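Nucleoporin NUP82 (Saccharomyces cerevisiae, PDB 3PBP) serves as a structural component of the nuclear pore complex, its N-terminal domain contributing to the interaction with the nucleoporin NUP116. Local coordinates at residues 82-85 and 86-89; 240-243 and 244-247; 262-265 and 266-269; 391-394 and 395-398; 439-442 and 443-446. The protein carries 1 engineered substitution. One frame throughout, in Å; residues are numbered along the deposited sequence.

Contact 1 (82-85 and 86-89); sequences LFND and NEIF
The beta hairpin formed by strands 79-83 and 87-92, the two middle strands of a four-stranded antiparallel sheet of the kind that makes a beta-propeller blade, reverses direction here, with an Asx turn at its tip. Leu82 and Phe89 are a hydrogen-bonded pair: Leu82 N reaches Phe89 O at 2.9 Å, and Phe89 N reaches Leu82 O at 2.7 Å. Phe83 and Ile88 form the next, non-hydrogen-bonded pair, with Phe83 CB 3.9 Å from Ile88 CG1. Both side chains lie on the face turned to Ile127 and Val130 of strand 127-132, while Leu82 and Phe89 occupy the other face.

Asn84 organises the bend. Its N bonds to Glu87 O at 3.1 Å, and its CG, set between the backbone N and the carbonyl carbon (chi1 59°), brings OD1 over the turn. Glu87 N meets OD1 of Asn84 at 2.6 Å, almost straight (173° at the hydrogen), whereas Asn86 N, 2.8 Å from Asn84 OD1, stands 65° out of the amide plane. Asn86 itself is held by Ser115 and Asp117. Beside Leu82, the ring of Phe89 presents its edge to the backbone, with CD1 3.8 Å from Leu82 O.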
loop_
_atom_site.group_PDB
_atom_site.type_symbol
_atom_site.label_atom_id
_atom_site.label_comp_id
_atom_site.label_asym_id
_atom_site.label_seq_id
_atom_site.Cartn_x
_atom_site.Cartn_y
_atom_site.Cartn_z
ATOM N N LEU A 82 -19.574 -2.088 -4.168
ATOM C CA LEU A 82 -19.610 -2.340 -5.605
ATOM C C LEU A 82 -19.024 -1.111 -6.292
ATOM O O LEU A 82 -19.443 0.030 -6.025
ATOM C CB LEU A 82 -21.053 -2.602 -6.062
ATOM C CG LEU A 82 -21.809 -3.609 -5.178
ATOM C CD1 LEU A 82 -22.396 -2.858 -3.998
ATOM C CD2 LEU A 82 -22.905 -4.317 -5.941
ATOM N N PHE A 83 -18.038 -1.338 -7.160
ATOM C CA PHE A 83 -17.385 -0.223 -7.833
ATOM C C PHE A 83 -16.779 -0.545 -9.190
ATOM O O PHE A 83 -16.555 -1.702 -9.539
ATOM C CB PHE A 83 -16.269 0.339 -6.945
ATOM C CG PHE A 83 -15.123 -0.622 -6.735
ATOM C CD1 PHE A 83 -15.205 -1.637 -5.778
ATOM C CD2 PHE A 83 -13.973 -0.537 -7.512
ATOM C CE1 PHE A 83 -14.151 -2.556 -5.599
ATOM C CE2 PHE A 83 -12.915 -1.447 -7.346
ATOM C CZ PHE A 83 -13.006 -2.455 -6.390
ATOM N N ASN A 84 -16.518 0.511 -9.947
ATOM C CA ASN A 84 -15.883 0.394 -11.243
ATOM C C ASN A 84 -14.821 1.492 -11.284
ATOM O O ASN A 84 -14.409 2.004 -10.239
ATOM C CB ASN A 84 -16.899 0.550 -12.386
ATOM C CG ASN A 84 -17.637 1.892 -12.365
ATOM O OD1 ASN A 84 -17.385 2.763 -11.521
ATOM N ND2 ASN A 84 -18.558 2.059 -13.314
ATOM N N ASP A 85 -14.369 1.863 -12.472
ATOM C CA ASP A 85 -13.335 2.888 -12.564
ATOM C C ASP A 85 -13.872 4.294 -12.296
ATOM O O ASP A 85 -13.100 5.246 -12.147
ATOM C CB ASP A 85 -12.697 2.838 -13.947
ATOM C CG ASP A 85 -13.700 3.087 -15.058
ATOM O OD1 ASP A 85 -14.748 2.395 -15.098
ATOM O OD2 ASP A 85 -13.437 3.977 -15.898
ATOM N N ASN A 86 -15.191 4.418 -12.191
ATOM C CA ASN A 86 -15.763 5.728 -12.015
ATOM C C ASN A 86 -16.525 5.985 -10.733
ATOM O O ASN A 86 -16.479 7.089 -10.200
ATOM C CB ASN A 86 -16.651 6.026 -13.231
ATOM C CG ASN A 86 -17.343 7.380 -13.136
ATOM O OD1 ASN A 86 -18.362 7.526 -12.444
ATOM N ND2 ASN A 86 -16.785 8.380 -13.819
ATOM N N GLU A 87 -17.233 4.981 -10.234
ATOM C CA GLU A 87 -18.005 5.189 -9.023
ATOM C C GLU A 87 -17.932 4.049 -8.007
ATOM O O GLU A 87 -17.503 2.937 -8.324
ATOM C CB GLU A 87 -19.459 5.478 -9.403
ATOM C CG GLU A 87 -20.150 4.350 -10.157
ATOM C CD GLU A 87 -21.495 4.782 -10.734
ATOM O OE1 GLU A 87 -22.135 5.682 -10.132
ATOM O OE2 GLU A 87 -21.914 4.218 -11.779
ATOM N N ILE A 88 -18.364 4.354 -6.785
ATOM C CA ILE A 88 -18.364 3.406 -5.675
ATOM C C ILE A 88 -19.719 3.393 -4.950
ATOM O O ILE A 88 -20.279 4.453 -4.638
ATOM C CB ILE A 88 -17.283 3.791 -4.614
ATOM C CG1 ILE A 88 -15.890 3.812 -5.248
ATOM C CG2 ILE A 88 -17.324 2.813 -3.439
ATOM C CD1 ILE A 88 -14.796 4.368 -4.328
ATOM N N PHE A 89 -20.236 2.197 -4.681
ATOM C CA PHE A 89 -21.487 2.061 -3.940
ATOM C C PHE A 89 -21.226 1.210 -2.704
ATOM O O PHE A 89 -20.440 0.266 -2.754
ATOM C CB PHE A 89 -22.566 1.335 -4.745
ATOM C CG PHE A 89 -23.084 2.101 -5.915
ATOM C CD1 PHE A 89 -22.406 2.079 -7.142
ATOM C CD2 PHE A 89 -24.270 2.819 -5.814
ATOM C CE1 PHE A 89 -22.905 2.758 -8.254
ATOM C CE2 PHE A 89 -24.776 3.499 -6.916
ATOM C CZ PHE A 89 -24.092 3.467 -8.140
#

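Contact 2 (240-243 and 244-247); sequences TTDV and IVKR
Backbone hydrogen bonds join Asp242 and Val243 to the residues one helical turn ahead. Lys246 N bonds to Asp242 O at 3.0 Å. Arg247 N follows with Val243 O at 3.1 Å.

Side-chain to backbone bonding is concentrated in the carboxylate of Asp242, which takes the N-cap position of helix 243-262. Its CG lies anti to the backbone N (chi1 174°), an orientation that carries OD1 forward to the first turn. There OD1 accepts a weak bond from Val245 N at 3.3 Å. A second capping bond, from Ile244 N to the same OD1, is modelled at 2.4 Å, too short to be taken literally at this resolution. A carboxylate placed at the amino end of a helix would probably also interact favourably with the helix dipole.

Van der Waals contacts of side-chain carbons lie alongside the cap. Asp242 CB rests 3.7 Å from Val245 CG2, and Thr241 CG2 is 4.2 Å from Val245 CG1. Thr241 and Lys246 cross obliquely, with Thr241 CB 4.0 Å from Lys246 CE.

Charged ends find partners beyond this turn: Lys246 NZ bonds to Asp238 O in the preceding loop, and Arg247 makes a salt bridge with Asp338. Val245, buried, packs against Tyr342 and Tyr344 of a loop that Ile244 also touches, through Val339.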
loop_
_atom_site.group_PDB
_atom_site.type_symbol
_atom_site.label_atom_id
_atom_site.label_comp_id
_atom_site.label_asym_id
_atom_site.label_seq_id
_atom_site.Cartn_x
_atom_site.Cartn_y
_atom_site.Cartn_z
ATOM N N THR A 240 23.085 7.512 20.098
ATOM C CA THR A 240 23.532 7.367 18.716
ATOM C C THR A 240 22.264 7.399 17.874
ATOM O O THR A 240 22.277 7.899 16.750
ATOM C CB THR A 240 24.277 6.038 18.464
ATOM O OG1 THR A 240 25.546 6.064 19.137
ATOM C CG2 THR A 240 24.505 5.831 16.961
ATOM N N THR A 241 21.173 6.869 18.433
ATOM C CA THR A 241 19.891 6.871 17.742
ATOM C C THR A 241 19.761 8.168 16.923
ATOM O O THR A 241 20.080 9.267 17.396
ATOM C CB THR A 241 18.698 6.787 18.749
ATOM O OG1 THR A 241 18.761 5.554 19.477
ATOM C CG2 THR A 241 17.363 6.858 18.018
ATOM N N ASP A 242 19.322 8.015 15.679
ATOM C CA ASP A 242 19.106 9.128 14.767
ATOM C C ASP A 242 18.080 10.078 15.388
ATOM O O ASP A 242 17.122 9.640 16.006
ATOM C CB ASP A 242 18.563 8.575 13.449
ATOM C CG ASP A 242 18.157 9.658 12.476
ATOM O OD1 ASP A 242 17.447 10.602 12.874
ATOM O OD2 ASP A 242 18.538 9.554 11.297
ATOM N N VAL A 243 18.260 11.376 15.211
ATOM C CA VAL A 243 17.327 12.342 15.787
ATOM C C VAL A 243 15.915 12.240 15.225
ATOM O O VAL A 243 14.940 12.365 15.968
ATOM C CB VAL A 243 17.831 13.788 15.596
ATOM C CG1 VAL A 243 16.822 14.776 16.158
ATOM C CG2 VAL A 243 19.168 13.957 16.292
ATOM N N ILE A 244 15.804 12.036 13.915
ATOM C CA ILE A 244 14.501 11.898 13.266
ATOM C C ILE A 244 13.756 10.655 13.792
ATOM O O ILE A 244 12.544 10.713 14.038
ATOM C CB ILE A 244 14.661 11.814 11.736
ATOM C CG1 ILE A 244 15.211 13.145 11.219
ATOM C CG2 ILE A 244 13.325 11.485 11.075
ATOM C CD1 ILE A 244 15.495 13.175 9.735
ATOM N N VAL A 245 14.484 9.547 13.973
ATOM C CA VAL A 245 13.911 8.310 14.497
ATOM C C VAL A 245 13.422 8.525 15.930
ATOM O O VAL A 245 12.289 8.172 16.275
ATOM C CB VAL A 245 14.950 7.168 14.514
ATOM C CG1 VAL A 245 14.388 5.953 15.250
ATOM C CG2 VAL A 245 15.313 6.790 13.112
ATOM N N LYS A 246 14.293 9.100 16.755
ATOM C CA LYS A 246 13.990 9.379 18.151
ATOM C C LYS A 246 12.689 10.171 18.264
ATOM O O LYS A 246 11.855 9.925 19.150
ATOM C CB LYS A 246 15.137 10.179 18.764
ATOM C CG LYS A 246 15.521 9.768 20.180
ATOM C CD LYS A 246 16.799 10.470 20.604
ATOM C CE LYS A 246 17.685 9.556 21.416
ATOM N NZ LYS A 246 19.114 9.942 21.220
ATOM N N ARG A 247 12.517 11.125 17.359
ATOM C CA ARG A 247 11.319 11.942 17.361
ATOM C C ARG A 247 10.067 11.084 17.116
ATOM O O ARG A 247 9.078 11.167 17.864
ATOM C CB ARG A 247 11.432 13.023 16.291
ATOM C CG ARG A 247 10.275 13.975 16.307
ATOM C CD ARG A 247 10.374 14.987 15.208
ATOM N NE ARG A 247 9.107 15.690 15.084
ATOM C CZ ARG A 247 8.391 15.734 13.970
ATOM N NH1 ARG A 247 8.834 15.113 12.881
ATOM N NH2 ARG A 247 7.231 16.384 13.956
#

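Contact 3 (262-265 and 266-269); sequences NWNS and RFGK
Gly268 and Lys269 both stand opposite the single residue Asn264, and Gly268 does so in the left-handed helical region, with a positive phi of 57°. One bridge defines the register. Asn264 N bonds to Lys269 O at 2.9 Å, and Lys269 N returns a weak bond to Asn264 O at 3.3 Å. The same Asn264 O also receives a weak bond from Gly268 N and another from Phe267 N, so several amides converge on one carbonyl oxygen.

This pattern is a G1 beta bulge. It follows a turn whose middle residues, Ser265 and Arg266, have type I-like backbone angles, and it lets the chain leaving helix 243-262 fold back before entering strand 269-271.

The Asn264 side chain also bonds to the turn. With CG anti to the backbone N, Asn264 extends toward Phe267, whose N bonds to Asn264 OD1 at 2.9 Å from 40° above the amide plane. OD1 lies at the edge of the Phe267 ring and in its plane, 3.2 Å from CD1, while amide and ring planes are 89° apart.

Trp263 lies along the flank next to helix 220-235. Ser265 CA sits 3.4 Å above one face of its indole, displaced toward the rim, and Lys269 O approaches Trp263 CD1 obliquely at 3.3 Å. The indole NE1 donates to Leu218 O, and the ring packs on Glu220 and Leu223 of that helix. Lys269 makes a cation-pi contact with Tyr137.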
loop_
_atom_site.group_PDB
_atom_site.type_symbol
_atom_site.label_atom_id
_atom_site.label_comp_id
_atom_site.label_asym_id
_atom_site.label_seq_id
_atom_site.Cartn_x
_atom_site.Cartn_y
_atom_site.Cartn_z
ATOM N N ASN A 262 -8.338 7.270 25.582
ATOM C CA ASN A 262 -9.687 7.493 25.085
ATOM C C ASN A 262 -10.360 6.242 24.567
ATOM O O ASN A 262 -11.463 6.300 24.030
ATOM C CB ASN A 262 -9.658 8.543 23.991
ATOM C CG ASN A 262 -8.922 9.765 24.419
ATOM O OD1 ASN A 262 -7.729 9.894 24.182
ATOM N ND2 ASN A 262 -9.620 10.663 25.093
ATOM N N TRP A 263 -9.691 5.111 24.734
ATOM C CA TRP A 263 -10.227 3.850 24.276
ATOM C C TRP A 263 -11.511 3.536 25.032
ATOM O O TRP A 263 -11.543 3.631 26.263
ATOM C CB TRP A 263 -9.203 2.746 24.518
ATOM C CG TRP A 263 -9.672 1.403 24.089
ATOM C CD1 TRP A 263 -9.946 1.000 22.817
ATOM C CD2 TRP A 263 -9.897 0.270 24.926
ATOM N NE1 TRP A 263 -10.324 -0.318 22.808
ATOM C CE2 TRP A 263 -10.301 -0.793 24.091
ATOM C CE3 TRP A 263 -9.794 0.045 26.303
ATOM C CZ2 TRP A 263 -10.601 -2.066 24.587
ATOM C CZ3 TRP A 263 -10.094 -1.226 26.797
ATOM C CH2 TRP A 263 -10.491 -2.263 25.937
ATOM N N ASN A 264 -12.562 3.180 24.289
ATOM C CA ASN A 264 -13.860 2.811 24.865
ATOM C C ASN A 264 -13.859 1.290 24.984
ATOM O O ASN A 264 -14.033 0.597 23.996
ATOM C CB ASN A 264 -14.985 3.253 23.928
ATOM C CG ASN A 264 -16.362 2.898 24.456
ATOM O OD1 ASN A 264 -16.624 1.756 24.854
ATOM N ND2 ASN A 264 -17.258 3.878 24.452
ATOM N N SER A 265 -13.673 0.765 26.184
ATOM C CA SER A 265 -13.604 -0.681 26.340
ATOM C C SER A 265 -14.865 -1.451 25.984
ATOM O O SER A 265 -14.795 -2.562 25.463
ATOM C CB SER A 265 -13.159 -1.054 27.767
ATOM O OG SER A 265 -14.145 -0.798 28.736
ATOM N N ARG A 266 -16.021 -0.862 26.253
ATOM C CA ARG A 266 -17.269 -1.545 25.973
ATOM C C ARG A 266 -17.588 -1.705 24.500
ATOM O O ARG A 266 -18.387 -2.559 24.131
ATOM C CB ARG A 266 -18.419 -0.861 26.711
ATOM C CG ARG A 266 -18.502 -1.313 28.173
ATOM C CD ARG A 266 -19.633 -0.621 28.902
ATOM N NE ARG A 266 -20.897 -0.812 28.203
ATOM C CZ ARG A 266 -22.001 -0.120 28.457
ATOM N NH1 ARG A 266 -21.998 0.814 29.397
ATOM N NH2 ARG A 266 -23.103 -0.351 27.757
ATOM N N PHE A 267 -16.969 -0.894 23.653
ATOM C CA PHE A 267 -17.189 -1.013 22.217
ATOM C C PHE A 267 -15.911 -1.439 21.527
ATOM O O PHE A 267 -15.919 -1.760 20.340
ATOM C CB PHE A 267 -17.669 0.305 21.629
ATOM C CG PHE A 267 -19.065 0.642 22.013
ATOM C CD1 PHE A 267 -19.353 1.076 23.306
ATOM C CD2 PHE A 267 -20.108 0.487 21.099
ATOM C CE1 PHE A 267 -20.667 1.354 23.684
ATOM C CE2 PHE A 267 -21.429 0.762 21.464
ATOM C CZ PHE A 267 -21.711 1.197 22.760
ATOM N N GLY A 268 -14.821 -1.446 22.291
ATOM C CA GLY A 268 -13.532 -1.829 21.758
ATOM C C GLY A 268 -13.175 -0.962 20.579
ATOM O O GLY A 268 -12.724 -1.459 19.549
ATOM N N LYS A 269 -13.379 0.341 20.729
ATOM C CA LYS A 269 -13.087 1.280 19.664
ATOM C C LYS A 269 -12.483 2.533 20.266
ATOM O O LYS A 269 -12.482 2.697 21.480
ATOM C CB LYS A 269 -14.374 1.642 18.926
ATOM C CG LYS A 269 -15.377 2.353 19.804
ATOM C CD LYS A 269 -16.427 3.075 19.001
ATOM C CE LYS A 269 -17.098 4.141 19.849
ATOM N NZ LYS A 269 -17.923 5.053 19.009
#

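Contact 4 (391-394 and 395-398); sequences STLS and KSIN. Engineered in segment 395-398: Ser396 (natural residue Cys).
Backbone bonds from each residue to the one four places earlier show 391-398 to be continuous helix: Ser396 N to Thr392 O at 3.0 Å, Ile397 N to Leu393 O at 3.1 Å and Asn398 N to Ser394 O at 2.9 Å, with a weaker bond from Lys395 N to Ser391 O.

Leu393 O has a second donor. The engineered Ser396 (cysteine in the natural protein) places OG between its backbone N and carbonyl carbon (chi1 59°), and OG donates back to Leu393 O at 3.0 Å. This hydroxyl stands 42° above the carbonyl plane, on the same face as Ile397 N. On the outer side, the extended Lys395 chain runs back alongside Ser391 O. Ser394 OG gives that oxygen a weak bond at 3.3 Å, while Ser391 OG turns to Met387 O. Asn398 ND2 bonds to Asp308. Leu393 CG and Ile397 CD1, 4.5 Å apart, lie one turn from each other.

Leu393, Ser396 and Ile397 also pack against a chain of another protein in the assembly. Because OG donates its hydrogen bond to Leu393 O within the same helix, the hydroxyl of the engineered Ser396 has a local partner, which is compatible with its burial beside an apolar side chain of the other chain.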
loop_
_atom_site.group_PDB
_atom_site.type_symbol
_atom_site.label_atom_id
_atom_site.label_comp_id
_atom_site.label_asym_id
_atom_site.label_seq_id
_atom_site.Cartn_x
_atom_site.Cartn_y
_atom_site.Cartn_z
ATOM N N SER A 391 4.209 -22.812 11.272
ATOM C CA SER A 391 3.755 -23.159 12.612
ATOM C C SER A 391 4.914 -23.199 13.597
ATOM O O SER A 391 4.771 -22.816 14.755
ATOM C CB SER A 391 3.034 -24.506 12.591
ATOM O OG SER A 391 3.854 -25.508 12.026
ATOM N N THR A 392 6.067 -23.660 13.132
ATOM C CA THR A 392 7.255 -23.736 13.971
ATOM C C THR A 392 7.839 -22.342 14.146
ATOM O O THR A 392 8.329 -21.985 15.226
ATOM C CB THR A 392 8.325 -24.610 13.327
ATOM O OG1 THR A 392 7.770 -25.896 13.031
ATOM C CG2 THR A 392 9.511 -24.761 14.255
ATOM N N LEU A 393 7.790 -21.565 13.067
ATOM C CA LEU A 393 8.299 -20.202 13.057
ATOM C C LEU A 393 7.625 -19.326 14.116
ATOM O O LEU A 393 8.283 -18.533 14.785
ATOM C CB LEU A 393 8.102 -19.590 11.666
ATOM C CG LEU A 393 8.575 -18.150 11.444
ATOM C CD1 LEU A 393 10.034 -17.985 11.843
ATOM C CD2 LEU A 393 8.376 -17.798 9.986
ATOM N N SER A 394 6.314 -19.465 14.276
ATOM C CA SER A 394 5.617 -18.650 15.261
ATOM C C SER A 394 5.888 -19.163 16.662
ATOM O O SER A 394 5.900 -18.389 17.608
ATOM C CB SER A 394 4.111 -18.620 14.993
ATOM O OG SER A 394 3.492 -19.808 15.428
ATOM N N LYS A 395 6.114 -20.465 16.796
ATOM C CA LYS A 395 6.396 -21.038 18.109
ATOM C C LYS A 395 7.691 -20.458 18.634
ATOM O O LYS A 395 7.764 -20.032 19.783
ATOM C CB LYS A 395 6.498 -22.564 18.033
ATOM C CG LYS A 395 5.159 -23.226 17.739
ATOM C CD LYS A 395 5.253 -24.739 17.563
ATOM C CE LYS A 395 3.886 -25.317 17.189
ATOM N NZ LYS A 395 3.934 -26.789 16.965
ATOM N N SER A 396 8.710 -20.425 17.787
ATOM C CA SER A 396 9.988 -19.884 18.204
ATOM C C SER A 396 9.905 -18.379 18.466
ATOM O O SER A 396 10.574 -17.867 19.363
ATOM C CB SER A 396 11.076 -20.208 17.169
ATOM O OG SER A 396 10.766 -19.698 15.895
ATOM N N ILE A 397 9.079 -17.667 17.700
ATOM C CA ILE A 397 8.945 -16.228 17.913
ATOM C C ILE A 397 8.325 -16.022 19.286
ATOM O O ILE A 397 8.779 -15.192 20.071
ATOM C CB ILE A 397 8.015 -15.538 16.875
ATOM C CG1 ILE A 397 8.631 -15.595 15.475
ATOM C CG2 ILE A 397 7.787 -14.090 17.277
ATOM C CD1 ILE A 397 7.790 -14.920 14.417
ATOM N N ASN A 398 7.292 -16.804 19.574
ATOM C CA ASN A 398 6.586 -16.688 20.837
ATOM C C ASN A 398 7.302 -17.339 22.019
ATOM O O ASN A 398 7.088 -16.947 23.167
ATOM C CB ASN A 398 5.162 -17.239 20.680
ATOM C CG ASN A 398 4.331 -16.438 19.661
ATOM O OD1 ASN A 398 4.290 -15.203 19.702
ATOM N ND2 ASN A 398 3.665 -17.144 18.748
#

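Contact 5 (439-442 and 443-446); sequences LMSN and KTLT
Met440 and Leu445 make up the more buried side of this hairpin, Met440 being fully buried, while Asn442 and Lys443 form its exposed tip. Met440, present as selenomethionine, bends at chi2 (82°) and chi3 (50°), swinging its terminal CE obliquely across Leu445 to lie over both methyls, 3.8 Å from CD2 of Leu445; the SE atom stays 3.7 Å from Thr444 O. Beneath them the strands are paired in antiparallel register. Leu439 N bonds to Thr446 O at 2.7 Å and Thr446 N to Leu439 O at 2.8 Å; the side chains of this hydrogen-bonded pair lie on the other face from Met440 and Leu445.

Toward solvent the ladder gives way to a two-residue turn, roughly type I. Ser441 N still bonds to Thr444 O at 3.1 Å, but the return bond from Thr444 N to Ser441 O is weak. Thr444 N also donates to Ser441 OG, at 2.9 Å. At the tip, Lys443 N uses a lone pair of Asn442 OD1, in the amide plane, at 2.6 Å. The Asn442 and Lys443 side chains lie side by side and point the same way.

Strand 434-440 is the middle of a three-stranded sheet, between 425-431 and 445-449. On it, Leu439 packs against Leu426 and Met440 against Asn425, while Met440 also reaches Arg24 and Ile26, joining this last hairpin of the domain to strand 24-29 near the start of the modelled chain.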
loop_
_atom_site.group_PDB
_atom_site.type_symbol
_atom_site.label_atom_id
_atom_site.label_comp_id
_atom_site.label_asym_id
_atom_site.label_seq_id
_atom_site.Cartn_x
_atom_site.Cartn_y
_atom_site.Cartn_z
ATOM N N LEU A 439 -16.571 -22.164 -5.382
ATOM C CA LEU A 439 -15.946 -21.528 -6.535
ATOM C C LEU A 439 -17.062 -21.034 -7.427
ATOM O O LEU A 439 -17.808 -21.819 -8.001
ATOM C CB LEU A 439 -15.073 -22.525 -7.293
ATOM C CG LEU A 439 -13.866 -23.039 -6.507
ATOM C CD1 LEU A 439 -13.075 -24.027 -7.353
ATOM C CD2 LEU A 439 -12.991 -21.858 -6.100
HETATM N N MSE A 440 -17.180 -19.721 -7.529
HETATM C CA MSE A 440 -18.219 -19.116 -8.340
HETATM C C MSE A 440 -17.655 -18.523 -9.618
HETATM O O MSE A 440 -16.575 -17.941 -9.618
HETATM C CB MSE A 440 -18.902 -18.004 -7.546
HETATM C CG MSE A 440 -19.969 -17.217 -8.309
HETATM SE SE MSE A 440 -21.689 -18.111 -8.356
HETATM C CE MSE A 440 -21.834 -18.496 -6.446
ATOM N N SER A 441 -18.395 -18.677 -10.709
ATOM C CA SER A 441 -17.996 -18.119 -11.997
ATOM C C SER A 441 -19.271 -17.774 -12.754
ATOM O O SER A 441 -20.374 -18.140 -12.339
ATOM C CB SER A 441 -17.149 -19.111 -12.808
ATOM O OG SER A 441 -17.928 -20.192 -13.282
ATOM N N ASN A 442 -19.119 -17.045 -13.849
ATOM C CA ASN A 442 -20.259 -16.665 -14.662
ATOM C C ASN A 442 -21.171 -17.866 -14.875
ATOM O O ASN A 442 -22.345 -17.844 -14.517
ATOM C CB ASN A 442 -19.769 -16.155 -16.019
ATOM C CG ASN A 442 -18.493 -16.868 -16.492
ATOM O OD1 ASN A 442 -18.391 -18.102 -16.466
ATOM N ND2 ASN A 442 -17.515 -16.084 -16.934
ATOM N N LYS A 443 -20.586 -18.925 -15.429
ATOM C CA LYS A 443 -21.287 -20.151 -15.776
ATOM C C LYS A 443 -21.447 -21.213 -14.705
ATOM O O LYS A 443 -22.340 -22.056 -14.816
ATOM C CB LYS A 443 -20.603 -20.811 -16.986
ATOM C CG LYS A 443 -20.576 -19.971 -18.265
ATOM C CD LYS A 443 -19.845 -20.691 -19.398
ATOM C CE LYS A 443 -19.908 -19.895 -20.698
ATOM N NZ LYS A 443 -19.222 -20.591 -21.830
ATOM N N THR A 444 -20.611 -21.201 -13.674
ATOM C CA THR A 444 -20.719 -22.263 -12.681
ATOM C C THR A 444 -20.761 -21.836 -11.214
ATOM O O THR A 444 -20.709 -20.657 -10.885
ATOM C CB THR A 444 -19.556 -23.291 -12.883
ATOM O OG1 THR A 444 -19.402 -23.566 -14.280
ATOM C CG2 THR A 444 -19.853 -24.610 -12.182
ATOM N N LEU A 445 -20.892 -22.839 -10.351
ATOM C CA LEU A 445 -20.917 -22.697 -8.906
ATOM C C LEU A 445 -20.546 -24.072 -8.370
ATOM O O LEU A 445 -21.389 -24.961 -8.279
ATOM C CB LEU A 445 -22.306 -22.301 -8.409
ATOM C CG LEU A 445 -22.471 -22.404 -6.887
ATOM C CD1 LEU A 445 -21.295 -21.750 -6.171
ATOM C CD2 LEU A 445 -23.778 -21.754 -6.487
ATOM N N THR A 446 -19.272 -24.237 -8.032
ATOM C CA THR A 446 -18.751 -25.497 -7.525
ATOM C C THR A 446 -18.428 -25.425 -6.044
ATOM O O THR A 446 -18.217 -24.348 -5.503
ATOM C CB THR A 446 -17.471 -25.871 -8.262
ATOM O OG1 THR A 446 -17.738 -25.926 -9.665
ATOM C CG2 THR A 446 -16.950 -27.214 -7.792
#

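Contacts 1 and 5 are hairpin tips in different antiparallel sheets, consistent with separate blades of a beta-propeller; their centres are 23 Å apart, the closest pair here, and their nearest atoms about 13 Å. Contacts 2 and 3 mark the two ends of helix 243-262, entry and exit, 32 Å apart between centres. Contact 2 is the most peripheral, and its centre lies 54 Å from that of contact 5, across the middle of the chain. Contact 4 faces contact 1 from the opposite side, 41 Å between centres, and alone touches another protein chain. Contacts 1 to 4 fall within the region that interacts with NUP116; contact 5 lies beyond it.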